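Local coordinates for bacterial leucyl aminopeptidase (Legionella pneumophila, PDB 6ESL), which probably removes N-terminal residues, leucine among them, from peptides as a secreted zinc aminopeptidase that contributes to nutrient acquisition during infection of amoebas, at residues A254-G259 with G332-A337; T301-R306 with S338-D343. All coordinates share one frame; numbering follows the deposited sequence.

Contact 1 (A254-G259 with G332-A337). With ZN (zinc ion), chain E.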
loop_
_atom_site.group_PDB
_atom_site.type_symbol
_atom_site.label_atom_id
_atom_site.label_comp_id
_atom_site.label_asym_id
_atom_site.label_seq_id
_atom_site.Cartn_x
_atom_site.Cartn_y
_atom_site.Cartn_z
ATOM N N ALA B 254 -23.882 -4.880 -13.648
ATOM C CA ALA B 254 -24.271 -4.386 -14.938
ATOM C C ALA B 254 -23.478 -3.121 -15.286
ATOM O O ALA B 254 -23.043 -2.381 -14.376
ATOM C CB ALA B 254 -25.754 -3.993 -14.877
ATOM N N ALA B 255 -23.326 -2.872 -16.601
ATOM C CA ALA B 255 -23.021 -1.561 -17.077
ATOM C C ALA B 255 -21.715 -0.955 -16.498
ATOM O O ALA B 255 -21.601 0.268 -16.315
ATOM C CB ALA B 255 -24.233 -0.593 -16.838
ATOM N N GLU B 256 -20.726 -1.777 -16.227
ATOM C CA GLU B 256 -19.420 -1.321 -15.839
ATOM C C GLU B 256 -18.778 -0.452 -16.925
ATOM O O GLU B 256 -18.164 0.580 -16.588
ATOM C CB GLU B 256 -18.530 -2.429 -15.396
ATOM C CG GLU B 256 -17.225 -1.986 -14.735
ATOM C CD GLU B 256 -16.100 -1.642 -15.722
ATOM O OE1 GLU B 256 -16.289 -1.907 -16.959
ATOM O OE2 GLU B 256 -15.142 -0.895 -15.303
ATOM N N GLU B 257 -19.015 -0.823 -18.212
ATOM C CA GLU B 257 -18.352 -0.151 -19.329
ATOM C C GLU B 257 -18.990 1.197 -19.592
ATOM O O GLU B 257 -18.510 1.962 -20.397
ATOM C CB GLU B 257 -18.466 -0.985 -20.578
ATOM C CG GLU B 257 -17.753 -2.342 -20.512
ATOM C CD GLU B 257 -16.236 -2.240 -20.524
ATOM O OE1 GLU B 257 -15.702 -1.132 -20.547
ATOM O OE2 GLU B 257 -15.663 -3.316 -20.506
ATOM N N ARG B 258 -20.107 1.504 -18.898
ATOM C CA ARG B 258 -20.807 2.828 -19.023
ATOM C C ARG B 258 -20.349 3.787 -17.945
ATOM O O ARG B 258 -20.895 4.881 -17.822
ATOM C CB ARG B 258 -22.313 2.668 -18.982
ATOM C CG ARG B 258 -22.799 1.551 -19.993
ATOM C CD ARG B 258 -22.599 1.993 -21.445
ATOM N NE ARG B 258 -23.263 3.231 -21.701
ATOM C CZ ARG B 258 -23.308 3.838 -22.902
ATOM N NH1 ARG B 258 -22.799 3.263 -24.010
ATOM N NH2 ARG B 258 -24.029 4.939 -23.053
ATOM N N GLY B 259 -19.327 3.413 -17.215
ATOM C CA GLY B 259 -18.778 4.225 -16.134
ATOM C C GLY B 259 -19.089 3.799 -14.672
ATOM O O GLY B 259 -19.184 4.654 -13.744
ATOM N N GLY B 332 -11.864 5.592 -12.208
ATOM C CA GLY B 332 -12.953 4.863 -12.816
ATOM C C GLY B 332 -12.536 3.542 -13.431
ATOM O O GLY B 332 -13.032 3.132 -14.428
ATOM N N CYS B 333 -11.546 2.898 -12.824
ATOM C CA CYS B 333 -10.907 1.745 -13.449
ATOM C C CYS B 333 -11.884 0.580 -13.558
ATOM O O CYS B 333 -12.167 0.084 -14.649
ATOM C CB CYS B 333 -9.669 1.322 -12.658
ATOM S SG CYS B 333 -8.786 -0.094 -13.353
ATOM N N SER B 334 -12.394 0.157 -12.409
ATOM C CA SER B 334 -13.380 -0.892 -12.320
ATOM C C SER B 334 -14.218 -0.749 -11.071
ATOM O O SER B 334 -14.094 0.205 -10.331
ATOM C CB SER B 334 -12.713 -2.264 -12.339
ATOM O OG SER B 334 -13.573 -3.272 -12.748
ATOM N N ASP B 335 -15.081 -1.729 -10.847
ATOM C CA ASP B 335 -16.151 -1.610 -9.855
ATOM C C ASP B 335 -15.713 -1.480 -8.387
ATOM O O ASP B 335 -16.455 -0.948 -7.578
ATOM C CB ASP B 335 -17.215 -2.752 -10.027
ATOM C CG ASP B 335 -17.791 -2.737 -11.369
ATOM O OD1 ASP B 335 -18.490 -1.736 -11.674
ATOM O OD2 ASP B 335 -17.600 -3.801 -12.086
ATOM N N HIS B 336 -14.485 -1.873 -8.058
ATOM C CA HIS B 336 -13.983 -1.634 -6.714
ATOM C C HIS B 336 -14.027 -0.167 -6.363
ATOM O O HIS B 336 -14.212 0.169 -5.174
ATOM C CB HIS B 336 -12.550 -2.142 -6.591
ATOM C CG HIS B 336 -11.628 -1.540 -7.593
ATOM N ND1 HIS B 336 -11.684 -1.881 -8.952
ATOM C CD2 HIS B 336 -10.649 -0.589 -7.457
ATOM C CE1 HIS B 336 -10.765 -1.123 -9.581
ATOM N NE2 HIS B 336 -10.138 -0.333 -8.690
ATOM N N ALA B 337 -13.938 0.711 -7.353
ATOM C CA ALA B 337 -13.902 2.140 -7.089
ATOM C C ALA B 337 -15.175 2.655 -6.465
ATOM O O ALA B 337 -15.157 3.615 -5.684
ATOM C CB ALA B 337 -13.545 2.938 -8.360
HETATM ZN ZN ZN E . -13.598 -2.805 -19.085
HETATM O O HOH W 1 -20.784 -1.353 -12.869
#
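E256 and D335 mark the closest passage of the two backbones, with 6.8 Å between their CA atoms. Segment 254-259 is a tight loop after strand 248-253: A255 turns the chain with positive phi, and bonds from R258 N to A255 O and G259 N to E256 O tighten it. Segment 332-337 leads into helix 336-340, with A337 N bonded to S334 O. E256 is one partner in each close approach across the contact. With CG anti to the backbone N (chi1 -169°), its chain heads for the other segment, and its CG methylene rests 3.2 Å from D335 OD2 and 3.3 Å from D335 OD1. The chain bends at chi2 and E256 OE2 comes to 3.5 Å from S334 CA; the two carboxylate planes stand 88° apart. This is the dinuclear zinc centre of an M28 peptidase: E257 OE2 binds one zinc ion at 2.6 Å, a site shared with D222, while E256 probably corresponds to the general base of related aminopeptidases, consistent with its carboxylate lying beside the metals. S334 uses its hydroxyl on Q282 and on the zinc ligand D284, a second-shell bond suited to a short polar side chain. Water 1, 2.6 Å from D335 OD1, joins it to A254 O.

Contact 2 (T301-R306 with S338-D343); sequences TDYTDR and SWNEED
N340 reaches from helix 336-340 to the backbone of Y303 and T304, in the loop between strand 297-300 and helix 306-320. Its CB lies 3.3 Å from Y303 O. CG, placed anti to the backbone N (chi1 180°), is equally near: Y303 O sits over the amide face above CG, and the Y303-T304 peptide lies nearly parallel to the amide. At the tip the two branches part. OD1 comes to the edge of the Y303 ring, near the ring plane, and 4.1 Å from Y303 CB. N340 ND2 passes 3.8 Å from T304 C and donates to water 2 at 2.6 Å. T304 O takes a weak bond from this water and another from R306 of the second subunit. Asparagine suits this place because its short, flat amide can lie against a peptide group and still offer an N-H. The tyrosine extends away, its hydroxyl bonded to G104 O and S106 N of the second subunit, while D305 N-caps helix 306-320 through L308 N. A Schellman motif closes helix 336-340, with D343 as its C-prime residue. No direct hydrogen bond crosses between the segments, and Y303 O is buried without a partner in the model, which implies cohesion through close packing and one shared water.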
loop_
_atom_site.group_PDB
_atom_site.type_symbol
_atom_site.label_atom_id
_atom_site.label_comp_id
_atom_site.label_asym_id
_atom_site.label_seq_id
_atom_site.Cartn_x
_atom_site.Cartn_y
_atom_site.Cartn_z
ATOM N N THR B 301 -2.956 -0.594 -6.887
ATOM C CA THR B 301 -2.800 0.321 -5.769
ATOM C C THR B 301 -3.577 1.640 -5.818
ATOM O O THR B 301 -3.550 2.398 -4.846
ATOM C CB THR B 301 -1.304 0.587 -5.528
ATOM O OG1 THR B 301 -0.766 1.309 -6.640
ATOM C CG2 THR B 301 -0.559 -0.738 -5.396
ATOM N N ASP B 302 -4.262 1.923 -6.927
ATOM C CA ASP B 302 -5.058 3.155 -7.011
ATOM C C ASP B 302 -6.545 2.771 -6.805
ATOM O O ASP B 302 -7.021 1.761 -7.343
ATOM C CB ASP B 302 -4.742 4.078 -8.166
ATOM C CG ASP B 302 -5.135 3.514 -9.470
ATOM O OD1 ASP B 302 -5.388 2.295 -9.540
ATOM O OD2 ASP B 302 -5.184 4.302 -10.431
ATOM N N TYR B 303 -7.233 3.587 -5.996
ATOM C CA TYR B 303 -8.656 3.450 -5.619
ATOM C C TYR B 303 -8.971 2.176 -4.864
ATOM O O TYR B 303 -10.059 1.608 -4.980
ATOM C CB TYR B 303 -9.561 3.655 -6.837
ATOM C CG TYR B 303 -9.190 4.973 -7.483
ATOM C CD1 TYR B 303 -9.682 6.192 -6.994
ATOM C CD2 TYR B 303 -8.307 5.041 -8.571
ATOM C CE1 TYR B 303 -9.314 7.382 -7.570
ATOM C CE2 TYR B 303 -7.986 6.251 -9.151
ATOM C CZ TYR B 303 -8.463 7.417 -8.633
ATOM O OH TYR B 303 -8.103 8.591 -9.254
ATOM N N THR B 304 -8.017 1.769 -4.037
ATOM C CA THR B 304 -8.165 0.543 -3.288
ATOM C C THR B 304 -7.631 0.769 -1.830
ATOM O O THR B 304 -6.823 1.630 -1.614
ATOM C CB THR B 304 -7.326 -0.594 -3.863
ATOM O OG1 THR B 304 -5.966 -0.230 -4.012
ATOM C CG2 THR B 304 -7.867 -1.075 -5.269
ATOM N N ASP B 305 -8.053 -0.089 -0.938
ATOM C CA ASP B 305 -7.674 -0.082 0.455
ATOM C C ASP B 305 -6.317 -0.683 0.570
ATOM O O ASP B 305 -6.059 -1.788 0.137
ATOM C CB ASP B 305 -8.663 -0.852 1.299
ATOM C CG ASP B 305 -8.322 -0.835 2.780
ATOM O OD1 ASP B 305 -8.522 0.233 3.369
ATOM O OD2 ASP B 305 -7.830 -1.889 3.345
ATOM N N ARG B 306 -5.438 0.072 1.207
ATOM C CA ARG B 306 -4.074 -0.356 1.409
ATOM C C ARG B 306 -3.913 -1.634 2.192
ATOM O O ARG B 306 -3.210 -2.560 1.724
ATOM C CB ARG B 306 -3.281 0.826 2.042
ATOM C CG ARG B 306 -1.886 0.424 2.546
ATOM C CD ARG B 306 -1.119 1.629 3.016
ATOM N NE ARG B 306 0.328 1.337 2.916
ATOM C CZ ARG B 306 1.290 2.238 3.182
ATOM N NH1 ARG B 306 0.979 3.505 3.527
ATOM N NH2 ARG B 306 2.558 1.869 3.146
ATOM N N SER B 338 -16.304 2.087 -6.906
ATOM C CA SER B 338 -17.586 2.385 -6.341
ATOM C C SER B 338 -17.686 2.183 -4.832
ATOM O O SER B 338 -18.268 3.058 -4.134
ATOM C CB SER B 338 -18.701 1.676 -7.116
ATOM O OG SER B 338 -18.612 2.009 -8.518
ATOM N N TRP B 339 -17.068 1.109 -4.340
ATOM C CA TRP B 339 -16.979 0.807 -2.919
ATOM C C TRP B 339 -15.981 1.714 -2.211
ATOM O O TRP B 339 -16.287 2.334 -1.137
ATOM C CB TRP B 339 -16.644 -0.665 -2.711
ATOM C CG TRP B 339 -17.639 -1.605 -3.199
ATOM C CD1 TRP B 339 -17.596 -2.296 -4.399
ATOM C CD2 TRP B 339 -18.908 -1.995 -2.576
ATOM N NE1 TRP B 339 -18.711 -3.059 -4.535
ATOM C CE2 TRP B 339 -19.526 -2.911 -3.428
ATOM C CE3 TRP B 339 -19.522 -1.709 -1.376
ATOM C CZ2 TRP B 339 -20.720 -3.489 -3.128
ATOM C CZ3 TRP B 339 -20.755 -2.326 -1.076
ATOM C CH2 TRP B 339 -21.314 -3.189 -1.940
ATOM N N ASN B 340 -14.855 1.900 -2.861
ATOM C CA ASN B 340 -13.774 2.709 -2.284
ATOM C C ASN B 340 -14.242 4.161 -2.017
ATOM O O ASN B 340 -13.777 4.822 -1.029
ATOM C CB ASN B 340 -12.574 2.720 -3.180
ATOM C CG ASN B 340 -11.418 3.549 -2.630
ATOM O OD1 ASN B 340 -11.114 4.581 -3.183
ATOM N ND2 ASN B 340 -10.687 3.005 -1.630
ATOM N N GLU B 341 -15.014 4.686 -2.946
ATOM C CA GLU B 341 -15.588 6.044 -2.775
ATOM C C GLU B 341 -16.429 6.190 -1.552
ATOM O O GLU B 341 -16.541 7.274 -1.086
ATOM C CB GLU B 341 -16.478 6.477 -3.940
ATOM C CG GLU B 341 -15.678 7.145 -5.036
ATOM C CD GLU B 341 -16.493 7.603 -6.269
ATOM O OE1 GLU B 341 -15.822 7.714 -7.377
ATOM O OE2 GLU B 341 -17.771 7.792 -6.149
ATOM N N GLU B 342 -17.069 5.158 -1.055
ATOM C CA GLU B 342 -17.862 5.222 0.168
ATOM C C GLU B 342 -17.061 4.709 1.358
ATOM O O GLU B 342 -17.657 4.282 2.329
ATOM C CB GLU B 342 -19.141 4.405 0.013
ATOM C CG GLU B 342 -19.997 4.879 -1.164
ATOM C CD GLU B 342 -20.585 6.245 -0.968
ATOM O OE1 GLU B 342 -21.305 6.399 0.004
ATOM O OE2 GLU B 342 -20.377 7.165 -1.809
ATOM N N ASP B 343 -15.736 4.744 1.262
ATOM C CA ASP B 343 -14.808 4.232 2.268
ATOM C C ASP B 343 -15.065 2.823 2.727
ATOM O O ASP B 343 -14.911 2.519 3.867
ATOM C CB ASP B 343 -14.801 5.176 3.484
ATOM C CG ASP B 343 -14.284 6.523 3.133
ATOM O OD1 ASP B 343 -13.156 6.664 2.615
ATOM O OD2 ASP B 343 -15.029 7.468 3.314
HETATM O O HOH W 2 -8.754 3.995 -0.227
#

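The centres of the two contacts lie 13 Å apart. The loop leading into helix 336-340 makes contact 1, and N340 near its end makes contact 2. Along the chain the contacts cross, in the order 254-259, 301-306, 332-337, 338-343. The first two segments follow strands 248-253 and 297-300 of the mixed eight-stranded sheet. Between the contacts, H336 CD2 packs 3.4 Å from Y303 O, and the H336 ring stacks on F348 of strand 346-350. Contact 1 lies at the zinc centre and contact 2 farther from it. In both, one segment also reaches the second subunit, through R258 and G259 in 254-259 and through Y303 and its neighbours in 301-306, so the dimer interface passes close to the zinc centre.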